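Local coordinates for protein hydratase ChsH1 (Mycobacterium tuberculosis, PDB 4W78) that hydrates the steroid enoyl-CoA 3-oxo-4,17-pregnadiene-20-carboxyl-CoA in cholesterol side-chain degradation, working in complex with its partner ChsH2, at residues 24-29 with 116-121; 59-64 with 112-117; 65-70 with 105-110; 99-104 with 163-168; 121-126 with 142-147. One frame throughout, in Å; residues are numbered along the deposited sequence.

Interaction 1: 24-29 with 116-121; sequences RDPVNQ and GEQVSI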
# COMPACT_ATOMS: atom_id res chain seq x y z
N ARG A 24 11.16 5.84 8.11
CA ARG A 24 10.10 5.57 9.09
C ARG A 24 10.32 4.24 9.80
O ARG A 24 10.12 4.14 11.02
CB ARG A 24 8.73 5.58 8.40
CG ARG A 24 7.59 5.43 9.38
CD ARG A 24 6.26 5.17 8.66
NE ARG A 24 6.25 3.84 8.07
CZ ARG A 24 5.23 3.32 7.39
NH1 ARG A 24 4.11 4.01 7.21
NH2 ARG A 24 5.35 2.10 6.90
N ASP A 25 10.69 3.22 9.04
CA ASP A 25 10.91 1.88 9.58
C ASP A 25 12.30 1.40 9.21
O ASP A 25 12.84 1.81 8.19
CB ASP A 25 9.91 0.87 8.96
CG ASP A 25 8.51 1.42 8.82
OD1 ASP A 25 7.80 1.49 9.84
OD2 ASP A 25 8.12 1.80 7.69
N PRO A 26 12.86 0.49 10.01
CA PRO A 26 14.02 -0.25 9.52
C PRO A 26 13.60 -1.07 8.31
O PRO A 26 12.42 -1.32 8.13
CB PRO A 26 14.34 -1.20 10.68
CG PRO A 26 13.58 -0.67 11.86
CD PRO A 26 12.37 -0.02 11.30
N VAL A 27 14.57 -1.48 7.49
CA VAL A 27 14.30 -2.48 6.45
C VAL A 27 13.56 -3.63 7.12
O VAL A 27 13.93 -4.05 8.23
CB VAL A 27 15.62 -2.98 5.84
CG1 VAL A 27 15.37 -4.12 4.84
CG2 VAL A 27 16.36 -1.80 5.18
N ASN A 28 12.49 -4.11 6.50
CA ASN A 28 11.65 -5.09 7.18
C ASN A 28 10.94 -6.03 6.22
O ASN A 28 10.60 -5.64 5.11
CB ASN A 28 10.63 -4.39 8.09
CG ASN A 28 9.63 -3.58 7.33
OD1 ASN A 28 8.59 -4.10 6.92
ND2 ASN A 28 9.92 -2.30 7.14
N GLN A 29 10.75 -7.27 6.68
CA GLN A 29 10.14 -8.30 5.86
C GLN A 29 8.70 -7.99 5.38
O GLN A 29 8.39 -8.27 4.23
CB GLN A 29 10.21 -9.67 6.55
CG GLN A 29 9.92 -10.82 5.57
CD GLN A 29 11.02 -10.94 4.53
OE1 GLN A 29 12.20 -10.91 4.88
NE2 GLN A 29 10.65 -11.07 3.25
N GLY A 116 16.09 -5.15 9.55
CA GLY A 116 16.57 -4.64 10.82
C GLY A 116 17.48 -3.44 10.67
O GLY A 116 17.60 -2.63 11.59
N GLU A 117 18.10 -3.29 9.50
CA GLU A 117 18.96 -2.14 9.27
C GLU A 117 18.13 -0.88 9.06
O GLU A 117 17.11 -0.92 8.38
CB GLU A 117 19.89 -2.37 8.09
CG GLU A 117 20.87 -3.51 8.34
CD GLU A 117 22.04 -3.51 7.39
OE1 GLU A 117 21.84 -3.81 6.20
OE2 GLU A 117 23.15 -3.19 7.85
N GLN A 118 18.58 0.21 9.67
CA GLN A 118 17.89 1.50 9.63
C GLN A 118 18.60 2.45 8.66
O GLN A 118 19.75 2.83 8.88
CB GLN A 118 17.90 2.12 11.03
CG GLN A 118 17.45 3.57 11.09
CD GLN A 118 15.95 3.73 10.87
OE1 GLN A 118 15.14 3.21 11.64
NE2 GLN A 118 15.58 4.44 9.81
N VAL A 119 17.91 2.83 7.59
CA VAL A 119 18.49 3.71 6.57
C VAL A 119 18.16 5.18 6.83
O VAL A 119 17.12 5.50 7.41
CB VAL A 119 17.96 3.30 5.16
CG1 VAL A 119 18.44 4.24 4.09
CG2 VAL A 119 18.39 1.86 4.84
N SER A 120 19.09 6.06 6.48
CA SER A 120 18.81 7.50 6.48
C SER A 120 19.07 8.07 5.08
O SER A 120 19.78 7.46 4.29
CB SER A 120 19.69 8.23 7.49
OG SER A 120 21.04 8.18 7.08
N ILE A 121 18.50 9.23 4.79
CA ILE A 121 18.66 9.85 3.48
C ILE A 121 19.14 11.29 3.62
O ILE A 121 18.71 12.01 4.52
CB ILE A 121 17.33 9.81 2.68
CG1 ILE A 121 17.50 10.36 1.26
CG2 ILE A 121 16.21 10.55 3.44
CD1 ILE A 121 16.23 10.24 0.40
O HOH W 1 15.26 1.68 6.80
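Val27 and the pair Gly116-Glu117 are joined by two backbone hydrogen bonds. Val27 N donates to Glu117 O at 2.7 Å, and Gly116 N donates to Val27 O at 2.8 Å. The second bond is nearly straight at its hydrogen, 171°. Both polar groups of the Val27 backbone are therefore used on the same partner strip. A water carries the link one step further. It donates to Asp25 O and accepts from Val119 N, where the two segments stand too far apart for a direct bond. The Gln118 side chain is bent at chi2 (72°), and its NE2 donates to Val119 O at 3.0 Å and to Ala23 O. The contact fastens the loop between strand 21-22 and helix 29-39 to the turn leading into strand 119-134 of the hotdog sheet. Asn28 stands at the N-cap of the helix. Its OD1 accepts from Met31 N, and its ND2 donates to Pro26 O at 2.9 Å. Arg24 grips OD2 of Asp25 side-on through NE and NH2. Asp25 OD1 accepts from Asn33 of the second copy of this protein, so the loop also reaches the subunit interface. In the packing, Val27 CG2 lies 3.4 Å from Glu117 O. It is anti to its own carbonyl carbon, and also meets Val119 CG2 at 4.2 Å. Pro26 rests CB near Gly116 O at 3.7 Å, with the Gln118 side chain passing beside its ring.

Interaction 2: 59-64 with 112-117; sequences GIVAPP and YLLPGE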
# COMPACT_ATOMS: atom_id res chain seq x y z
N GLY A 59 21.70 -13.66 5.09
CA GLY A 59 20.32 -14.06 5.33
C GLY A 59 19.49 -13.34 4.30
O GLY A 59 20.06 -12.79 3.35
N ILE A 60 18.17 -13.34 4.45
CA ILE A 60 17.29 -12.63 3.52
C ILE A 60 17.79 -11.21 3.34
O ILE A 60 18.19 -10.56 4.30
CB ILE A 60 15.83 -12.60 4.04
CG1 ILE A 60 15.16 -13.96 3.82
CG2 ILE A 60 15.02 -11.50 3.33
CD1 ILE A 60 13.85 -14.13 4.58
N VAL A 61 17.80 -10.73 2.09
CA VAL A 61 18.19 -9.36 1.82
C VAL A 61 17.03 -8.59 1.19
O VAL A 61 16.11 -9.18 0.62
CB VAL A 61 19.43 -9.28 0.90
CG1 VAL A 61 20.69 -9.66 1.66
CG2 VAL A 61 19.24 -10.18 -0.33
N ALA A 62 17.06 -7.26 1.32
CA ALA A 62 16.08 -6.43 0.64
C ALA A 62 16.42 -6.28 -0.84
O ALA A 62 17.58 -6.21 -1.21
CB ALA A 62 16.05 -5.04 1.31
N PRO A 63 15.39 -6.19 -1.70
CA PRO A 63 15.68 -5.85 -3.10
C PRO A 63 16.39 -4.50 -3.18
O PRO A 63 15.96 -3.55 -2.53
CB PRO A 63 14.28 -5.74 -3.73
CG PRO A 63 13.36 -6.50 -2.81
CD PRO A 63 13.96 -6.40 -1.43
N PRO A 64 17.48 -4.41 -3.96
CA PRO A 64 18.21 -3.13 -4.04
C PRO A 64 17.30 -1.99 -4.46
O PRO A 64 17.40 -0.88 -3.91
CB PRO A 64 19.26 -3.41 -5.11
CG PRO A 64 19.54 -4.89 -4.94
CD PRO A 64 18.21 -5.51 -4.62
N TYR A 112 23.85 -4.95 -0.47
CA TYR A 112 22.49 -5.32 -0.16
C TYR A 112 22.21 -5.06 1.32
O TYR A 112 23.10 -5.22 2.17
CB TYR A 112 22.26 -6.81 -0.49
CG TYR A 112 22.04 -7.09 -1.96
CD1 TYR A 112 23.01 -6.79 -2.91
CD2 TYR A 112 20.86 -7.66 -2.41
CE1 TYR A 112 22.80 -7.04 -4.26
CE2 TYR A 112 20.64 -7.94 -3.75
CZ TYR A 112 21.61 -7.61 -4.67
OH TYR A 112 21.38 -7.87 -6.00
N LEU A 113 20.99 -4.64 1.63
CA LEU A 113 20.59 -4.38 3.01
C LEU A 113 19.86 -5.56 3.65
O LEU A 113 19.19 -6.35 2.97
CB LEU A 113 19.69 -3.15 3.07
CG LEU A 113 20.26 -1.91 2.41
CD1 LEU A 113 19.24 -0.79 2.52
CD2 LEU A 113 21.60 -1.52 3.04
N LEU A 114 19.98 -5.67 4.97
CA LEU A 114 19.33 -6.73 5.73
C LEU A 114 18.15 -6.20 6.54
O LEU A 114 18.21 -5.08 7.04
CB LEU A 114 20.34 -7.35 6.69
CG LEU A 114 21.61 -7.94 6.07
CD1 LEU A 114 22.66 -8.17 7.15
CD2 LEU A 114 21.26 -9.25 5.38
N PRO A 115 17.08 -6.99 6.67
CA PRO A 115 16.02 -6.62 7.62
C PRO A 115 16.60 -6.24 8.98
O PRO A 115 17.52 -6.91 9.48
CB PRO A 115 15.18 -7.90 7.71
CG PRO A 115 15.32 -8.50 6.33
CD PRO A 115 16.74 -8.21 5.91
N GLY A 116 16.09 -5.15 9.55
CA GLY A 116 16.57 -4.64 10.82
C GLY A 116 17.48 -3.44 10.67
O GLY A 116 17.60 -2.63 11.59
N GLU A 117 18.10 -3.29 9.50
CA GLU A 117 18.96 -2.14 9.27
C GLU A 117 18.13 -0.88 9.06
O GLU A 117 17.11 -0.92 8.38
CB GLU A 117 19.89 -2.37 8.09
CG GLU A 117 20.87 -3.51 8.34
CD GLU A 117 22.04 -3.51 7.39
OE1 GLU A 117 21.84 -3.81 6.20
OE2 GLU A 117 23.15 -3.19 7.85
O HOH W 2 19.37 -4.12 -0.59
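Pro64 lays its ring carbon CG over one face of Tyr112, offset toward the rim. The CH-pi distance from CG to the ring centroid is 3.7 Å. Val61 CG2 reaches the same ring obliquely, 3.6 Å from Tyr112 CD2. The other methyl, Val61 CG1, meets Leu114 CD2 at 3.8 Å. CG1 is anti to the carbonyl carbon (chi1 -74°), and CG2 lies between backbone N and carbonyl carbon, which lets the two methyls serve different partners. Pro115 CD abuts Ile60 O at 3.2 Å. One direct hydrogen bond ties the backbones, from Ala62 N to Leu113 O at 2.8 Å and 170°. A water bridges the next polar pair, donating to Ala62 O and accepting from Leu113 N. Behind this layer, residues Leu114 to Glu117 form a type II beta turn. Glu117 OE1 accepts from Leu114 N at 2.9 Å, which braces the turn from within, and forms a salt bridge with Arg111. Tyr112 OH bonds to Ile73 N of the ChsH2 chain, so the ring is fixed at its far end by the partner subunit. The contact thus joins two loops of the hotdog domain mainly through apolar surfaces, while direct and water-mediated bonds satisfy the backbone polar groups of Ala62.

Interaction 3: 65-70 with 105-110; sequences AMIQVW and CEQTYH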
# COMPACT_ATOMS: atom_id res chain seq x y z
N ALA A 65 16.39 -2.27 -5.40
CA ALA A 65 15.49 -1.25 -5.93
C ALA A 65 14.46 -0.74 -4.92
O ALA A 65 13.71 0.18 -5.23
CB ALA A 65 14.77 -1.78 -7.18
N MET A 66 14.41 -1.34 -3.73
CA MET A 66 13.60 -0.78 -2.64
C MET A 66 14.25 0.37 -1.87
O MET A 66 13.61 0.92 -0.96
CB MET A 66 13.19 -1.87 -1.63
CG MET A 66 12.08 -2.78 -2.13
SD MET A 66 11.40 -3.79 -0.79
CE MET A 66 10.35 -2.60 0.04
N ILE A 67 15.48 0.77 -2.21
CA ILE A 67 16.18 1.75 -1.37
C ILE A 67 15.38 3.03 -1.14
O ILE A 67 15.27 3.49 -0.01
CB ILE A 67 17.62 2.06 -1.86
CG1 ILE A 67 18.36 2.93 -0.83
CG2 ILE A 67 17.62 2.76 -3.23
CD1 ILE A 67 18.66 2.19 0.46
N GLN A 68 14.75 3.56 -2.19
CA GLN A 68 14.00 4.80 -2.06
C GLN A 68 12.69 4.59 -1.31
O GLN A 68 12.13 5.53 -0.74
CB GLN A 68 13.74 5.37 -3.46
CG GLN A 68 13.25 6.79 -3.51
CD GLN A 68 13.29 7.35 -4.93
OE1 GLN A 68 13.94 6.80 -5.81
NE2 GLN A 68 12.57 8.43 -5.16
N VAL A 69 12.17 3.36 -1.30
CA VAL A 69 10.92 3.07 -0.60
C VAL A 69 11.04 3.33 0.90
O VAL A 69 10.13 3.89 1.52
CB VAL A 69 10.48 1.61 -0.86
CG1 VAL A 69 9.19 1.30 -0.15
CG2 VAL A 69 10.32 1.39 -2.36
N TRP A 70 12.18 2.95 1.47
CA TRP A 70 12.32 3.05 2.92
C TRP A 70 12.15 4.47 3.41
O TRP A 70 11.59 4.69 4.49
CB TRP A 70 13.67 2.48 3.38
CG TRP A 70 13.89 1.09 2.89
CD1 TRP A 70 14.86 0.67 2.03
CD2 TRP A 70 13.08 -0.06 3.18
NE1 TRP A 70 14.72 -0.68 1.78
CE2 TRP A 70 13.65 -1.15 2.47
CE3 TRP A 70 11.95 -0.29 3.97
CZ2 TRP A 70 13.11 -2.43 2.53
CZ3 TRP A 70 11.41 -1.56 4.02
CH2 TRP A 70 12.00 -2.62 3.30
N CYS A 105 16.84 8.93 -13.61
CA CYS A 105 17.07 8.46 -12.24
C CYS A 105 18.16 7.40 -12.34
O CYS A 105 17.93 6.36 -12.95
CB CYS A 105 15.79 7.78 -11.71
SG CYS A 105 15.97 6.89 -10.12
N GLU A 106 19.33 7.64 -11.75
CA GLU A 106 20.37 6.62 -11.72
C GLU A 106 20.68 6.23 -10.29
O GLU A 106 21.11 7.07 -9.51
CB GLU A 106 21.65 7.12 -12.38
CG GLU A 106 22.77 6.10 -12.35
CD GLU A 106 24.13 6.70 -12.64
OE1 GLU A 106 24.19 7.93 -12.90
OE2 GLU A 106 25.13 5.95 -12.60
N GLN A 107 20.46 4.97 -9.94
CA GLN A 107 20.72 4.50 -8.59
C GLN A 107 21.92 3.56 -8.56
O GLN A 107 22.06 2.69 -9.43
CB GLN A 107 19.48 3.77 -8.03
CG GLN A 107 18.25 4.67 -7.89
CD GLN A 107 17.14 4.06 -7.05
OE1 GLN A 107 17.06 2.85 -6.89
NE2 GLN A 107 16.26 4.92 -6.51
N THR A 108 22.78 3.73 -7.56
CA THR A 108 23.92 2.85 -7.35
C THR A 108 23.77 2.19 -5.98
O THR A 108 23.45 2.85 -4.98
CB THR A 108 25.24 3.64 -7.40
OG1 THR A 108 25.41 4.20 -8.71
CG2 THR A 108 26.44 2.76 -7.06
N TYR A 109 23.95 0.87 -5.93
CA TYR A 109 23.78 0.12 -4.69
C TYR A 109 25.14 -0.41 -4.23
O TYR A 109 25.74 -1.26 -4.89
CB TYR A 109 22.78 -1.03 -4.89
CG TYR A 109 21.56 -0.61 -5.66
CD1 TYR A 109 20.59 0.21 -5.09
CD2 TYR A 109 21.38 -1.00 -6.98
CE1 TYR A 109 19.47 0.62 -5.81
CE2 TYR A 109 20.28 -0.60 -7.71
CZ TYR A 109 19.32 0.21 -7.11
OH TYR A 109 18.24 0.60 -7.85
N HIS A 110 25.63 0.10 -3.10
CA HIS A 110 26.97 -0.31 -2.67
C HIS A 110 26.99 -1.73 -2.10
O HIS A 110 27.97 -2.45 -2.27
CB HIS A 110 27.54 0.68 -1.67
CG HIS A 110 27.63 2.08 -2.20
ND1 HIS A 110 28.24 2.39 -3.39
CD2 HIS A 110 27.16 3.25 -1.70
CE1 HIS A 110 28.16 3.69 -3.61
NE2 HIS A 110 27.51 4.24 -2.59
O HOH W 3 14.77 2.61 -5.10
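Ala65 meets Tyr109 through its CA, which stands 3.8 Å from the phenol OH. Its carbonyl O accepts from a water at 2.7 Å. The same water donates to Gln107 OE1 at 2.9 Å and accepts from Gln68 N. It thus links the turn at 65-68 to the strand. Gln107 OE1 has a further donor, the Tyr109 OH, at 2.7 Å. This hydroxyl lies in the carbonyl plane, on a lone pair. Water and phenol together would hold the amide in place. Ile67 follows, with its CB directed at the strand. With CG1 anti to the backbone N (chi1 -172°), CG2 falls between the backbone N and the carbonyl carbon and makes the contact. CG2 sits in the plane of the Tyr109 ring, at its edge, 3.8 Å from CE1. It also lies 3.7 Å from Gln107 OE1. The helix 67-70, whose backbone bonds are weak, packs here on the face of the antiparallel hotdog sheet that carries Gln107 and Tyr109. Strand 99-109 is outermost within this chain, yet residues 105-108 pair with an antiparallel strand of ChsH2, so the sheet runs on across the interface. Next, the extended Gln68 side chain crosses that of Gln107 at about a right angle, with the amide planes 46° apart. Gln68 OE1 and Gln107 NE2 are 3.1 Å apart, but the angle is poor for a hydrogen bond. Gln68 also packs on Leu53 of ChsH2.

Interaction 4: 99-104 with 163-168; sequences GVVATN and LKFKPA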
# COMPACT_ATOMS: atom_id res chain seq x y z
N GLY A 99 5.27 23.55 -14.43
CA GLY A 99 5.25 22.15 -14.80
C GLY A 99 6.46 21.41 -14.27
O GLY A 99 7.49 22.03 -14.02
N VAL A 100 6.32 20.10 -14.09
CA VAL A 100 7.45 19.28 -13.66
C VAL A 100 7.35 17.86 -14.22
O VAL A 100 6.26 17.31 -14.36
CB VAL A 100 7.61 19.27 -12.11
CG1 VAL A 100 6.45 18.54 -11.45
CG2 VAL A 100 8.94 18.63 -11.71
N VAL A 101 8.49 17.30 -14.59
CA VAL A 101 8.57 15.90 -14.99
C VAL A 101 9.94 15.37 -14.58
O VAL A 101 10.93 16.10 -14.65
CB VAL A 101 8.34 15.71 -16.52
CG1 VAL A 101 9.42 16.41 -17.34
CG2 VAL A 101 8.27 14.23 -16.89
N ALA A 102 9.99 14.14 -14.10
CA ALA A 102 11.29 13.51 -13.87
C ALA A 102 11.80 12.95 -15.19
O ALA A 102 11.04 12.35 -15.96
CB ALA A 102 11.18 12.43 -12.80
N THR A 103 13.08 13.16 -15.47
CA THR A 103 13.64 12.73 -16.75
C THR A 103 14.61 11.55 -16.65
O THR A 103 14.64 10.69 -17.54
CB THR A 103 14.34 13.90 -17.48
OG1 THR A 103 15.46 14.33 -16.69
CG2 THR A 103 13.38 15.07 -17.68
N ASN A 104 15.40 11.53 -15.58
CA ASN A 104 16.41 10.49 -15.39
C ASN A 104 16.57 10.19 -13.91
O ASN A 104 16.51 11.09 -13.08
CB ASN A 104 17.79 10.94 -15.88
CG ASN A 104 17.74 11.62 -17.21
OD1 ASN A 104 17.39 12.79 -17.31
ND2 ASN A 104 18.14 10.90 -18.26
N LEU A 163 12.82 18.21 -14.78
CA LEU A 163 12.66 19.37 -15.63
C LEU A 163 11.49 20.19 -15.11
O LEU A 163 10.37 19.68 -14.98
CB LEU A 163 12.38 18.93 -17.07
CG LEU A 163 11.96 20.03 -18.04
CD1 LEU A 163 13.08 21.04 -18.28
CD2 LEU A 163 11.49 19.40 -19.35
N LYS A 164 11.75 21.45 -14.76
CA LYS A 164 10.67 22.39 -14.46
C LYS A 164 10.45 23.24 -15.69
O LYS A 164 11.38 23.87 -16.20
CB LYS A 164 11.05 23.29 -13.28
CG LYS A 164 11.17 22.56 -11.96
CD LYS A 164 9.80 22.25 -11.38
CE LYS A 164 9.12 23.52 -10.90
NZ LYS A 164 7.65 23.32 -10.82
N PHE A 165 9.21 23.27 -16.18
CA PHE A 165 8.97 23.88 -17.48
C PHE A 165 7.73 24.76 -17.47
O PHE A 165 6.87 24.63 -16.60
CB PHE A 165 8.84 22.79 -18.56
CG PHE A 165 7.68 21.84 -18.35
CD1 PHE A 165 7.82 20.70 -17.58
CD2 PHE A 165 6.45 22.09 -18.94
CE1 PHE A 165 6.76 19.83 -17.39
CE2 PHE A 165 5.38 21.23 -18.75
CZ PHE A 165 5.53 20.11 -17.98
N LYS A 166 7.65 25.65 -18.45
CA LYS A 166 6.47 26.47 -18.69
C LYS A 166 5.50 25.69 -19.56
O LYS A 166 5.83 25.33 -20.69
CB LYS A 166 6.86 27.76 -19.41
CG LYS A 166 7.46 28.84 -18.53
CD LYS A 166 7.79 30.08 -19.34
CE LYS A 166 7.92 31.31 -18.46
NZ LYS A 166 8.90 31.08 -17.38
N PRO A 167 4.30 25.41 -19.03
CA PRO A 167 3.27 24.70 -19.80
C PRO A 167 2.82 25.51 -21.00
O PRO A 167 3.10 26.71 -21.07
CB PRO A 167 2.13 24.56 -18.79
CG PRO A 167 2.80 24.64 -17.45
CD PRO A 167 3.87 25.67 -17.65
N ALA A 168 2.12 24.87 -21.94
CA ALA A 168 1.73 25.49 -23.20
C ALA A 168 1.03 26.84 -23.03
O ALA A 168 1.28 27.78 -23.79
CB ALA A 168 0.87 24.54 -24.03
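Gly99 and Val101 carry the backbone hydrogen bonds to Phe165 and Leu163. Gly99 N donates to Phe165 O at 2.9 Å, and Phe165 N returns a bond to Gly99 O at 3.0 Å. Two steps on, Val101 N bonds to Leu163 O, and Leu163 N donates to Val101 O at 2.8 Å. Val100 and Lys164 form the non-hydrogen-bonded pair between them. This is the antiparallel ladder between strands 99-109 and 153-165 of the hotdog sheet. A classic beta bulge follows, where Thr103 and Asn104 both face Arg161. The aromatic contact is a CH-pi one. Gly99 CA lies over the centre of the Phe165 ring, 3.8 Å from the centroid. Phe165 CG sits between its backbone N and carbonyl carbon (chi1 62°), and the ring lies with its face against the glycine CA. Among apolar contacts, Val101 CG1 meets Leu163 CB at 3.9 Å, and Thr103 CG2 reaches the same CB. Val100 CG2 touches Lys164 CD at 3.7 Å on the other face. The lysine chain, bent at chi2 and chi3, brings its end back toward Gly99; NZ forms a salt bridge with Asp93 and a weak bond to Gly99 O, 3.5 Å away.

Interaction 5: 121-126 with 142-147; sequences ISAELG and INQHIV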
# COMPACT_ATOMS: atom_id res chain seq x y z
N ILE A 121 18.50 9.23 4.79
CA ILE A 121 18.66 9.85 3.48
C ILE A 121 19.14 11.29 3.62
O ILE A 121 18.71 12.01 4.52
CB ILE A 121 17.33 9.81 2.68
CG1 ILE A 121 17.50 10.36 1.26
CG2 ILE A 121 16.21 10.55 3.44
CD1 ILE A 121 16.23 10.24 0.40
N SER A 122 20.01 11.71 2.70
CA SER A 122 20.50 13.09 2.64
C SER A 122 20.48 13.52 1.19
O SER A 122 20.80 12.72 0.30
CB SER A 122 21.92 13.17 3.18
OG SER A 122 22.47 14.47 3.07
N ALA A 123 20.09 14.77 0.93
CA ALA A 123 19.96 15.26 -0.44
C ALA A 123 20.81 16.50 -0.65
O ALA A 123 20.85 17.39 0.20
CB ALA A 123 18.51 15.57 -0.76
N GLU A 124 21.48 16.57 -1.80
CA GLU A 124 22.33 17.69 -2.17
C GLU A 124 21.91 18.14 -3.56
O GLU A 124 21.64 17.30 -4.42
CB GLU A 124 23.80 17.24 -2.20
CG GLU A 124 24.79 18.34 -2.50
CD GLU A 124 26.10 17.81 -3.03
OE1 GLU A 124 26.06 17.08 -4.04
OE2 GLU A 124 27.17 18.11 -2.44
N LEU A 125 21.83 19.45 -3.79
CA LEU A 125 21.56 19.99 -5.11
C LEU A 125 22.81 19.88 -5.99
O LEU A 125 23.92 20.19 -5.56
CB LEU A 125 21.07 21.44 -4.96
CG LEU A 125 20.51 22.24 -6.13
CD1 LEU A 125 19.30 21.53 -6.71
CD2 LEU A 125 20.11 23.61 -5.64
N GLY A 126 22.61 19.41 -7.22
CA GLY A 126 23.68 19.38 -8.22
C GLY A 126 23.44 20.41 -9.30
O GLY A 126 23.01 21.52 -9.01
N ILE A 142 17.08 20.30 -13.20
CA ILE A 142 17.59 20.33 -11.83
C ILE A 142 18.03 18.92 -11.44
O ILE A 142 17.24 17.98 -11.48
CB ILE A 142 16.50 20.78 -10.85
CG1 ILE A 142 16.12 22.23 -11.15
CG2 ILE A 142 16.99 20.66 -9.41
CD1 ILE A 142 14.63 22.43 -11.29
N ASN A 143 19.31 18.79 -11.09
CA ASN A 143 19.87 17.53 -10.60
C ASN A 143 20.03 17.53 -9.09
O ASN A 143 20.32 18.57 -8.48
CB ASN A 143 21.24 17.29 -11.22
CG ASN A 143 21.16 17.07 -12.72
OD1 ASN A 143 21.05 15.94 -13.18
ND2 ASN A 143 21.19 18.15 -13.48
N GLN A 144 19.84 16.36 -8.50
CA GLN A 144 20.12 16.16 -7.07
C GLN A 144 20.96 14.92 -6.87
O GLN A 144 20.79 13.93 -7.60
CB GLN A 144 18.82 15.98 -6.30
CG GLN A 144 17.99 17.24 -6.10
CD GLN A 144 16.76 16.93 -5.28
OE1 GLN A 144 15.71 16.59 -5.82
NE2 GLN A 144 16.89 17.02 -3.96
N HIS A 145 21.87 14.95 -5.90
CA HIS A 145 22.60 13.76 -5.48
C HIS A 145 22.07 13.34 -4.11
O HIS A 145 22.17 14.10 -3.14
CB HIS A 145 24.11 14.00 -5.41
CG HIS A 145 24.91 12.75 -5.16
ND1 HIS A 145 26.14 12.78 -4.55
CD2 HIS A 145 24.66 11.45 -5.42
CE1 HIS A 145 26.63 11.56 -4.45
NE2 HIS A 145 25.75 10.73 -4.98
N ILE A 146 21.47 12.17 -4.07
CA ILE A 146 20.90 11.60 -2.86
C ILE A 146 21.83 10.52 -2.37
O ILE A 146 22.32 9.71 -3.17
CB ILE A 146 19.57 10.92 -3.20
CG1 ILE A 146 18.61 11.87 -3.91
CG2 ILE A 146 18.96 10.22 -1.97
CD1 ILE A 146 18.49 13.20 -3.32
N VAL A 147 22.08 10.48 -1.07
CA VAL A 147 22.89 9.41 -0.49
C VAL A 147 22.12 8.76 0.67
O VAL A 147 21.55 9.46 1.51
CB VAL A 147 24.26 9.92 -0.00
CG1 VAL A 147 25.07 8.80 0.62
CG2 VAL A 147 25.04 10.57 -1.17
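Ile142 touches the facing strand through CG2, which meets Leu125 CD1 at 3.7 Å. Both residues also pack on Ile88 of helix 85-94. Asn143 offers its carbonyl O to Gly126 N at 2.7 Å, with the donor above the carbonyl plane. Its side-chain ND2 goes to Asp127 O. Gln144 pairs with Leu125 without direct backbone bonds. Its extended side chain brings NE2 to 3.9 Å from Ala123 CB. His145 N donates to Glu124 O at 2.8 Å, and Glu124 N to His145 O. This antiparallel ladder belongs to the hairpin of strands 119-134 and 139-150, which are neighbours in the hotdog sheet. One face carries Ala123, Leu125, Gln144 and Ile146, and helix 85-94 packs against its Leu125 and Gln144. The other carries Ser122, Glu124, His145 and Val147. There, Glu124 OE1 lies near the His145 ring plane, at its edge, 4.3 Å from ND1, so some electrostatic attraction is possible if the ring is charged. Ile146 then spreads over two partners. Its CD1 presses on Ala123 CB at 3.5 Å, a tight fit, and its CG2 meets Ile121 CG1. With CG1 anti to the carbonyl carbon (chi1 -55°) and CG2 anti to the backbone N, the two branches diverge to the two partners. Val147 makes two backbone bonds to Ser122, and its CG2 lies over one face of the His145 ring.

How the interactions relate
From the N terminus, interaction 1 closes the longest loop of the five, bringing the loop at 24-29 to the start of strand 119-134. Interaction 2 opens at 59-64 and ends on the same piece of chain, joining two loops, and shares Gly116 and Glu117 with interaction 1. Interaction 3 lies within both loops, and it touches both contacts through Trp70, Ile67 and Tyr109. Interaction 4 opens on strand 99-109 and closes at 163-168, so it crosses interactions 1, 2 and 3. Interaction 5, the hairpin, falls within its span; Lys164 packs on Ile142 there. Interactions 1 and 5 follow in series and share Ile121. Together they tie the loops and helix 67-70 to one continuous antiparallel sheet.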